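Leucyl-trna synthetase (Plasmodium falciparum, PDB 5FOC) probably charges tRNA(Leu) with leucine at the expense of ATP and, through the editing domain represented here, removes wrongly attached amino acids. Local coordinates at residues S259-R273 with E288-L300. The protein carries 2 engineered substitutions. Residues are numbered along the deposited sequence; the frame is centred on the assembly and turned at random. Where two conformers were deposited one is given.
Sequences SSDSTDDYACLEDIR and EQLKNNSESCIEL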
loop_
_atom_site.group_PDB
_atom_site.type_symbol
_atom_site.label_atom_id
_atom_site.label_comp_id
_atom_site.label_asym_id
_atom_site.label_seq_id
_atom_site.Cartn_x
_atom_site.Cartn_y
_atom_site.Cartn_z
ATOM N N SER A 259 -7.524 7.228 -8.668
ATOM C CA SER A 259 -8.035 8.588 -8.722
ATOM C C SER A 259 -9.311 8.761 -9.539
ATOM O O SER A 259 -10.081 9.700 -9.298
ATOM C CB SER A 259 -6.972 9.591 -9.126
ATOM O OG SER A 259 -6.464 9.223 -10.396
ATOM N N SER A 260 -9.583 7.825 -10.433
ATOM C CA SER A 260 -10.815 7.848 -11.205
ATOM C C SER A 260 -12.035 7.566 -10.361
ATOM O O SER A 260 -13.057 8.119 -10.652
ATOM C CB SER A 260 -10.779 6.818 -12.341
ATOM O OG SER A 260 -10.426 5.540 -11.884
ATOM N N ASP A 261 -11.879 6.662 -9.402
ATOM C CA ASP A 261 -13.039 6.058 -8.714
ATOM C C ASP A 261 -13.175 6.414 -7.262
ATOM O O ASP A 261 -14.179 5.953 -6.596
ATOM C CB ASP A 261 -12.920 4.572 -8.838
ATOM C CG ASP A 261 -13.030 4.094 -10.295
ATOM O OD1 ASP A 261 -13.718 4.754 -11.109
ATOM O OD2 ASP A 261 -12.490 3.005 -10.575
ATOM N N SER A 262 -12.284 7.240 -6.748
ATOM C CA SER A 262 -12.291 7.656 -5.350
ATOM C C SER A 262 -12.062 9.147 -5.262
ATOM O O SER A 262 -11.086 9.661 -5.811
ATOM C CB SER A 262 -11.238 6.927 -4.548
ATOM O OG SER A 262 -10.886 7.640 -3.378
ATOM N N THR A 263 -12.966 9.863 -4.595
ATOM C CA THR A 263 -12.858 11.308 -4.475
ATOM C C THR A 263 -11.683 11.725 -3.598
ATOM O O THR A 263 -11.044 12.739 -3.893
ATOM C CB THR A 263 -14.167 11.939 -3.993
ATOM O OG1 THR A 263 -15.179 11.646 -4.952
ATOM C CG2 THR A 263 -14.040 13.426 -3.858
ATOM N N ASP A 264 -11.363 10.968 -2.557
ATOM C CA ASP A 264 -10.240 11.340 -1.715
ATOM C C ASP A 264 -8.934 11.160 -2.500
ATOM O O ASP A 264 -8.068 12.053 -2.461
ATOM C CB ASP A 264 -10.163 10.622 -0.360
ATOM C CG ASP A 264 -10.301 9.153 -0.441
ATOM O OD1 ASP A 264 -10.923 8.608 -1.383
ATOM O OD2 ASP A 264 -9.803 8.511 0.500
ATOM N N ASP A 265 -8.855 10.068 -3.262
ATOM C CA ASP A 265 -7.644 9.784 -4.086
ATOM C C ASP A 265 -7.504 10.864 -5.115
ATOM O O ASP A 265 -6.417 11.428 -5.290
ATOM C CB ASP A 265 -7.773 8.426 -4.783
ATOM C CG ASP A 265 -7.744 7.247 -3.795
ATOM O OD1 ASP A 265 -7.593 7.517 -2.554
ATOM O OD2 ASP A 265 -7.890 6.083 -4.209
ATOM N N TYR A 266 -8.600 11.176 -5.793
ATOM C CA TYR A 266 -8.613 12.263 -6.765
ATOM C C TYR A 266 -8.115 13.569 -6.155
ATOM O O TYR A 266 -7.284 14.303 -6.746
ATOM C CB TYR A 266 -10.015 12.473 -7.341
ATOM C CG TYR A 266 -10.000 13.467 -8.454
ATOM C CD1 TYR A 266 -9.728 13.047 -9.747
ATOM C CD2 TYR A 266 -10.165 14.828 -8.226
ATOM C CE1 TYR A 266 -9.634 13.975 -10.800
ATOM C CE2 TYR A 266 -10.068 15.759 -9.268
ATOM C CZ TYR A 266 -9.810 15.324 -10.558
ATOM O OH TYR A 266 -9.718 16.215 -11.604
ATOM N N ALA A 267 -8.675 13.899 -4.982
ATOM C CA ALA A 267 -8.350 15.134 -4.283
ATOM C C ALA A 267 -6.866 15.251 -3.978
ATOM O O ALA A 267 -6.268 16.316 -4.168
ATOM C CB ALA A 267 -9.133 15.232 -2.987
ATOM N N CYS A 268 -6.288 14.166 -3.502
ATOM C CA CYS A 268 -4.893 14.160 -3.060
ATOM C C CYS A 268 -3.955 14.306 -4.285
ATOM O O CYS A 268 -2.993 15.106 -4.270
ATOM C CB CYS A 268 -4.577 12.896 -2.291
ATOM S SG CYS A 268 -2.902 12.779 -1.689
ATOM N N LEU A 269 -4.263 13.530 -5.316
ATOM C CA LEU A 269 -3.489 13.614 -6.552
ATOM C C LEU A 269 -3.584 15.022 -7.159
ATOM O O LEU A 269 -2.553 15.588 -7.580
ATOM C CB LEU A 269 -3.899 12.500 -7.529
ATOM C CG LEU A 269 -3.152 12.483 -8.884
ATOM C CD1 LEU A 269 -1.618 12.437 -8.718
ATOM C CD2 LEU A 269 -3.685 11.313 -9.723
ATOM N N GLU A 270 -4.769 15.610 -7.172
ATOM C CA GLU A 270 -4.976 16.975 -7.645
ATOM C C GLU A 270 -4.176 18.016 -6.840
ATOM O O GLU A 270 -3.627 18.921 -7.423
ATOM C CB GLU A 270 -6.474 17.299 -7.679
ATOM C CG GLU A 270 -6.849 18.721 -8.067
ATOM C CD GLU A 270 -6.714 19.053 -9.544
ATOM O OE1 GLU A 270 -6.223 18.223 -10.344
ATOM O OE2 GLU A 270 -7.110 20.190 -9.902
ATOM N N ASP A 271 -4.087 17.866 -5.508
ATOM C CA ASP A 271 -3.304 18.790 -4.665
ATOM C C ASP A 271 -1.820 18.649 -4.981
ATOM O O ASP A 271 -1.086 19.635 -5.082
ATOM C CB ASP A 271 -3.557 18.537 -3.165
ATOM C CG ASP A 271 -4.813 19.213 -2.650
ATOM O OD1 ASP A 271 -5.439 20.022 -3.333
ATOM O OD2 ASP A 271 -5.242 18.869 -1.531
ATOM N N ILE A 272 -1.372 17.410 -5.165
ATOM C CA ILE A 272 0.031 17.168 -5.527
ATOM C C ILE A 272 0.384 17.812 -6.846
ATOM O O ILE A 272 1.428 18.487 -6.979
ATOM C CB ILE A 272 0.356 15.660 -5.505
ATOM C CG1 ILE A 272 0.281 15.152 -4.054
ATOM C CG2 ILE A 272 1.752 15.369 -6.037
ATOM C CD1 ILE A 272 0.320 13.661 -3.898
ATOM N N ARG A 273 -0.482 17.625 -7.831
ATOM C CA ARG A 273 -0.300 18.198 -9.155
ATOM C C ARG A 273 -0.290 19.716 -9.087
ATOM O O ARG A 273 0.611 20.368 -9.599
ATOM C CB ARG A 273 -1.386 17.728 -10.105
ATOM C CG ARG A 273 -1.199 16.277 -10.506
ATOM C CD ARG A 273 -2.327 15.783 -11.369
ATOM N NE ARG A 273 -1.990 14.496 -11.932
ATOM C CZ ARG A 273 -2.834 13.637 -12.503
ATOM N NH1 ARG A 273 -4.132 13.866 -12.556
ATOM N NH2 ARG A 273 -2.371 12.489 -12.992
ATOM N N GLU A 288 7.354 14.750 -14.118
ATOM C CA GLU A 288 6.991 13.708 -15.074
ATOM C C GLU A 288 6.407 12.435 -14.447
ATOM O O GLU A 288 5.804 11.630 -15.155
ATOM C CB GLU A 288 8.188 13.354 -15.953
ATOM C CG GLU A 288 9.395 12.833 -15.171
ATOM C CD GLU A 288 10.545 13.830 -15.150
ATOM O OE1 GLU A 288 10.304 15.046 -14.854
ATOM O OE2 GLU A 288 11.690 13.377 -15.403
ATOM N N GLN A 289 6.606 12.245 -13.150
ATOM C CA GLN A 289 6.002 11.116 -12.442
ATOM C C GLN A 289 4.554 11.357 -12.081
ATOM O O GLN A 289 3.922 10.397 -11.688
ATOM C CB GLN A 289 6.763 10.807 -11.151
ATOM C CG GLN A 289 8.216 10.419 -11.362
ATOM C CD GLN A 289 8.922 10.122 -10.066
ATOM O OE1 GLN A 289 9.319 11.030 -9.358
ATOM N NE2 GLN A 289 9.098 8.850 -9.755
ATOM N N LEU A 290 4.036 12.577 -12.245
ATOM C CA LEU A 290 2.713 12.921 -11.715
ATOM C C LEU A 290 1.620 12.837 -12.763
ATOM O O LEU A 290 0.549 13.340 -12.544
ATOM C CB LEU A 290 2.727 14.312 -11.117
ATOM C CG LEU A 290 3.813 14.584 -10.113
ATOM C CD1 LEU A 290 3.698 16.003 -9.642
ATOM C CD2 LEU A 290 3.706 13.661 -8.927
ATOM N N LYS A 291 1.889 12.197 -13.906
ATOM C CA LYS A 291 0.929 12.217 -15.015
ATOM C C LYS A 291 0.219 10.883 -15.260
ATOM O O LYS A 291 -0.363 10.713 -16.337
ATOM C CB LYS A 291 1.605 12.709 -16.292
ATOM C CG LYS A 291 2.176 14.119 -16.173
ATOM C CD LYS A 291 2.930 14.536 -17.450
ATOM C CE LYS A 291 3.925 15.656 -17.197
ATOM N NZ LYS A 291 3.365 16.803 -16.426
ATOM N N ASN A 292 0.194 9.969 -14.275
ATOM C CA ASN A 292 -0.333 8.633 -14.553
ATOM C C ASN A 292 -1.852 8.741 -14.584
ATOM O O ASN A 292 -2.465 9.351 -13.667
ATOM C CB ASN A 292 0.027 7.604 -13.470
ATOM C CG ASN A 292 1.472 7.236 -13.439
ATOM O OD1 ASN A 292 2.245 7.558 -14.419
ATOM N ND2 ASN A 292 1.895 6.540 -12.404
ATOM N N ASN A 293 -2.452 8.124 -15.590
ATOM C CA ASN A 293 -3.915 8.002 -15.736
ATOM C C ASN A 293 -4.422 6.830 -14.939
ATOM O O ASN A 293 -3.773 5.776 -14.919
ATOM C CB ASN A 293 -4.286 7.736 -17.211
ATOM C CG ASN A 293 -5.787 7.799 -17.467
ATOM O OD1 ASN A 293 -6.360 8.876 -17.585
ATOM N ND2 ASN A 293 -6.429 6.648 -17.521
ATOM N N SER A 294 -5.600 7.004 -14.316
ATOM C CA SER A 294 -6.335 5.939 -13.630
ATOM C C SER A 294 -7.535 5.520 -14.465
ATOM O O SER A 294 -8.396 6.337 -14.711
ATOM C CB SER A 294 -6.805 6.523 -12.341
ATOM O OG SER A 294 -7.686 5.577 -11.675
ATOM N N GLU A 295 -7.556 4.279 -14.947
ATOM C CA GLU A 295 -8.622 3.804 -15.785
ATOM C C GLU A 295 -9.837 3.580 -14.848
ATOM O O GLU A 295 -9.720 2.820 -13.936
ATOM C CB GLU A 295 -8.263 2.490 -16.446
ATOM C CG GLU A 295 -9.282 1.999 -17.449
ATOM C CD GLU A 295 -9.263 2.769 -18.747
ATOM O OE1 GLU A 295 -8.142 3.068 -19.270
ATOM O OE2 GLU A 295 -10.379 3.082 -19.229
ATOM N N SER A 296 -10.923 4.275 -15.119
ATOM C CA SER A 296 -12.145 4.170 -14.268
ATOM C C SER A 296 -12.745 2.779 -14.420
ATOM O O SER A 296 -12.921 2.252 -15.542
ATOM C CB SER A 296 -13.145 5.232 -14.671
ATOM O OG SER A 296 -14.237 5.254 -13.745
ATOM N N CYS A 297 -13.020 2.161 -13.272
ATOM C CA CYS A 297 -13.552 0.798 -13.192
ATOM C C CYS A 297 -15.075 0.739 -12.960
ATOM O O CYS A 297 -15.639 -0.312 -13.172
ATOM C CB CYS A 297 -12.853 0.002 -12.067
ATOM S SG CYS A 297 -11.070 -0.160 -12.402
ATOM N N ILE A 298 -15.662 1.888 -12.654
ATOM C CA ILE A 298 -17.063 1.924 -12.149
ATOM C C ILE A 298 -17.803 3.092 -12.789
ATOM O O ILE A 298 -17.368 4.239 -12.682
ATOM C CB ILE A 298 -17.161 2.061 -10.607
ATOM C CG1 ILE A 298 -16.509 0.875 -9.895
ATOM C CG2 ILE A 298 -18.653 2.079 -10.157
ATOM C CD1 ILE A 298 -16.297 1.046 -8.411
ATOM N N GLU A 299 -18.965 2.798 -13.374
ATOM C CA GLU A 299 -19.843 3.835 -13.876
ATOM C C GLU A 299 -21.134 3.868 -13.031
ATOM O O GLU A 299 -21.617 2.838 -12.557
ATOM C CB GLU A 299 -20.176 3.661 -15.342
ATOM C CG GLU A 299 -20.939 2.420 -15.738
ATOM C CD GLU A 299 -21.450 2.497 -17.162
ATOM O OE1 GLU A 299 -21.101 3.461 -17.880
ATOM O OE2 GLU A 299 -22.185 1.583 -17.574
ATOM N N LEU A 300 -21.647 5.061 -12.818
ATOM C CA LEU A 300 -22.900 5.221 -12.095
ATOM C C LEU A 300 -23.906 5.652 -13.136
ATOM O O LEU A 300 -23.577 6.463 -14.021
ATOM C CB LEU A 300 -22.789 6.249 -10.977
ATOM C CG LEU A 300 -22.143 5.710 -9.691
ATOM C CD1 LEU A 300 -21.911 6.832 -8.718
ATOM C CD2 LEU A 300 -23.016 4.636 -9.077
HETATM O O HOH W 1 -16.099 5.978 -11.135
#
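The carboxylate of D261 grips the chain at S296-C297 with both oxygens. D261 OD1 accepts from S296 OG at 2.7 Å, OD2 from the backbone N of C297 at 2.9 Å, each through the syn lone pair. CG stands beside the backbone N of D261 (chi1 -65°), which directs the group at the passing chain. A water donating to D261 OD1 and to the carbonyl O of I298 extends this clasp by one residue. Next to it, S294 OG takes a nearly straight bond from S260 N (3.2 Å, 159°). S294 OG also lies 2.7 Å from S260 OG, whose single proton could instead make a weak bond to E295 O, and it is hydrogen-bonded to G135 O. S259 OG touches S294 CB, but its polar partner is N137.

Near the C-terminal end of helix 263-274, the extended R273 side chain meets L290 O side-on. R273 NE (2.9 Å) and NH2 (3.1 Å) both donate to L290 O, which lies within 7° of the guanidinium plane; NH2 adds a weak bond to N292 O. L269 CD2 sits over one guanidinium face, toward its rim, and I272 CG2 packs on L290 CD2 at 3.9 Å.

Within the editing domain, segment 288-300 is thus held in the loop before the helix and again near its last turn. L269 and I272 also rest on strand 238-242, T263 touches helix 307-314, and I298, in strand 298-299 antiparallel to 341-342, touches Q336 of helix 325-339.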